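Local atomic coordinates of kelch-like protein 7 (Homo sapiens, PDB entry 3II7), a protein that serves as the substrate-specific adapter of a CUL3-RBX1 E3 ubiquitin ligase, marking substrate proteins for degradation, this chain being its Kelch-repeat domain. Residues Y105-S110 against I152-G157. Numbering follows the deposited sequence. Where two conformers were deposited one is given.
Sequences YTSGGS and IYVCGG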
loop_
_atom_site.group_PDB
_atom_site.type_symbol
_atom_site.label_atom_id
_atom_site.label_comp_id
_atom_site.label_asym_id
_atom_site.label_seq_id
_atom_site.Cartn_x
_atom_site.Cartn_y
_atom_site.Cartn_z
ATOM N N TYR A 105 -6.989 -9.201 3.767
ATOM C CA TYR A 105 -7.737 -8.218 4.528
ATOM C C TYR A 105 -7.869 -6.911 3.763
ATOM O O TYR A 105 -6.942 -6.484 3.063
ATOM C CB TYR A 105 -7.077 -7.957 5.889
ATOM C CG TYR A 105 -7.041 -9.161 6.800
ATOM C CD1 TYR A 105 -8.015 -9.359 7.763
ATOM C CD2 TYR A 105 -6.009 -10.095 6.709
ATOM C CE1 TYR A 105 -7.993 -10.453 8.600
ATOM C CE2 TYR A 105 -5.977 -11.214 7.565
ATOM C CZ TYR A 105 -6.982 -11.370 8.502
ATOM O OH TYR A 105 -6.961 -12.457 9.345
ATOM N N THR A 106 -9.053 -6.321 3.876
ATOM C CA THR A 106 -9.357 -5.014 3.263
ATOM C C THR A 106 -9.946 -4.118 4.307
ATOM O O THR A 106 -10.819 -4.540 5.061
ATOM C CB THR A 106 -10.304 -5.159 2.035
ATOM O OG1 THR A 106 -11.578 -5.640 2.434
ATOM C CG2 THR A 106 -9.699 -6.136 0.997
ATOM N N SER A 107 -9.469 -2.871 4.371
ATOM C CA SER A 107 -9.913 -1.920 5.404
ATOM C C SER A 107 -10.197 -0.550 4.884
ATOM O O SER A 107 -9.517 -0.030 4.008
ATOM C CB SER A 107 -8.847 -1.773 6.514
ATOM O OG SER A 107 -7.658 -1.183 5.982
ATOM N N GLY A 108 -11.217 0.058 5.482
ATOM C CA GLY A 108 -11.519 1.438 5.240
ATOM C C GLY A 108 -11.936 1.727 3.825
ATOM O O GLY A 108 -12.534 0.868 3.136
ATOM N N GLY A 109 -11.642 2.952 3.392
ATOM C CA GLY A 109 -12.078 3.419 2.070
ATOM C C GLY A 109 -13.371 4.192 2.155
ATOM O O GLY A 109 -13.870 4.443 3.230
ATOM N N SER A 110 -13.891 4.585 0.989
ATOM C CA SER A 110 -15.057 5.446 0.882
ATOM C C SER A 110 -15.989 4.854 -0.133
ATOM O O SER A 110 -15.548 4.281 -1.122
ATOM C CB SER A 110 -14.665 6.870 0.418
ATOM O OG SER A 110 -13.897 6.846 -0.774
ATOM N N ILE A 152 -1.763 -6.989 11.957
ATOM C CA ILE A 152 -2.113 -6.112 10.861
ATOM C C ILE A 152 -2.192 -4.695 11.388
ATOM O O ILE A 152 -3.038 -4.381 12.224
ATOM C CB ILE A 152 -3.440 -6.530 10.261
ATOM C CG1 ILE A 152 -3.300 -7.964 9.704
ATOM C CG2 ILE A 152 -3.919 -5.528 9.149
ATOM C CD1 ILE A 152 -4.483 -8.483 9.053
ATOM N N TYR A 153 -1.318 -3.844 10.872
ATOM C CA TYR A 153 -1.180 -2.462 11.334
ATOM C C TYR A 153 -1.777 -1.517 10.318
ATOM O O TYR A 153 -1.537 -1.641 9.103
ATOM C CB TYR A 153 0.270 -2.087 11.524
ATOM C CG TYR A 153 0.964 -2.832 12.615
ATOM C CD1 TYR A 153 1.139 -2.274 13.880
ATOM C CD2 TYR A 153 1.425 -4.115 12.409
ATOM C CE1 TYR A 153 1.756 -2.983 14.893
ATOM C CE2 TYR A 153 2.060 -4.834 13.429
ATOM C CZ TYR A 153 2.220 -4.249 14.678
ATOM O OH TYR A 153 2.845 -4.935 15.693
ATOM N N VAL A 154 -2.541 -0.559 10.812
ATOM C CA VAL A 154 -3.049 0.533 10.011
ATOM C C VAL A 154 -2.542 1.862 10.595
ATOM O O VAL A 154 -2.492 2.003 11.795
ATOM C CB VAL A 154 -4.574 0.539 10.058
ATOM C CG1 VAL A 154 -5.101 1.792 9.459
ATOM C CG2 VAL A 154 -5.143 -0.677 9.336
ATOM N N CYS A 155 -2.194 2.823 9.742
ATOM C CA CYS A 155 -1.918 4.160 10.190
ATOM C C CYS A 155 -2.219 5.210 9.156
ATOM O O CYS A 155 -2.099 5.007 7.909
ATOM C CB CYS A 155 -0.523 4.352 10.702
ATOM S SG CYS A 155 0.699 4.132 9.478
ATOM N N GLY A 156 -2.576 6.337 9.688
ATOM C CA GLY A 156 -2.880 7.531 8.922
ATOM C C GLY A 156 -4.132 7.389 8.080
ATOM O O GLY A 156 -5.092 6.717 8.468
ATOM N N GLY A 157 -4.123 8.052 6.945
ATOM C CA GLY A 157 -5.323 8.203 6.132
ATOM C C GLY A 157 -6.069 9.469 6.498
ATOM O O GLY A 157 -5.587 10.316 7.263
#
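Tyr105 and Ile152 meet in a buried side-chain contact between two neighbouring blades of the Kelch domain, where the sheets pack against each other. The methyl CD1 of Ile152 sits over one face of the Tyr105 ring as a CH-pi contact, 3.4 Å from its centroid and 19° off the ring normal. It is displaced toward the CD2 rim, where Ile152 CD1 comes within 3.2 Å of Tyr105 CD2, a tight approach. The two side chains cross at about a right angle. In Ile152, CG1 lies beside the backbone N (chi1 -62°) and the extended end (chi2 -178°) carries CD1 forward to the ring, while the other branch, CG2, makes no close contact with it. Phe120, whose ring plane lies at about 20° to that of Tyr105, and Tyr174 from strand 171-175 also border the tyrosine.

Two residues further along each strand, Ser107 and Val154 form a looser pair, with Ser107 OG 4.2 Å from Val154 CG2. The hydroxyl and His143 NE2 share a hydrogen bond, so the valine methyl meets an oxygen whose polar partner lies outside both strands. Strands 103-107 and 151-155 are each the second strand of a four-stranded antiparallel blade, in Kelch repeats 3 and 4 of the six-bladed beta-propeller. No hydrogen bond joins the two segments, and the CA atoms of Ser107 and Val154 are 8.6 Å apart, a spacing consistent with sheets packed through their side chains. Met145, on strand 144-148, touches Ser107, Ile152 and Val154, while Cys98 of strand 96-100 also packs on Ile152. Each chain segment continues into the double glycine of the Kelch motif, Gly108-Gly109 and Gly156-Gly157, all four at positive phi; the carbonyl oxygens of Gly108 and Gly156 accept hydrogen bonds from Arg92 NE and Arg140 NH1, respectively.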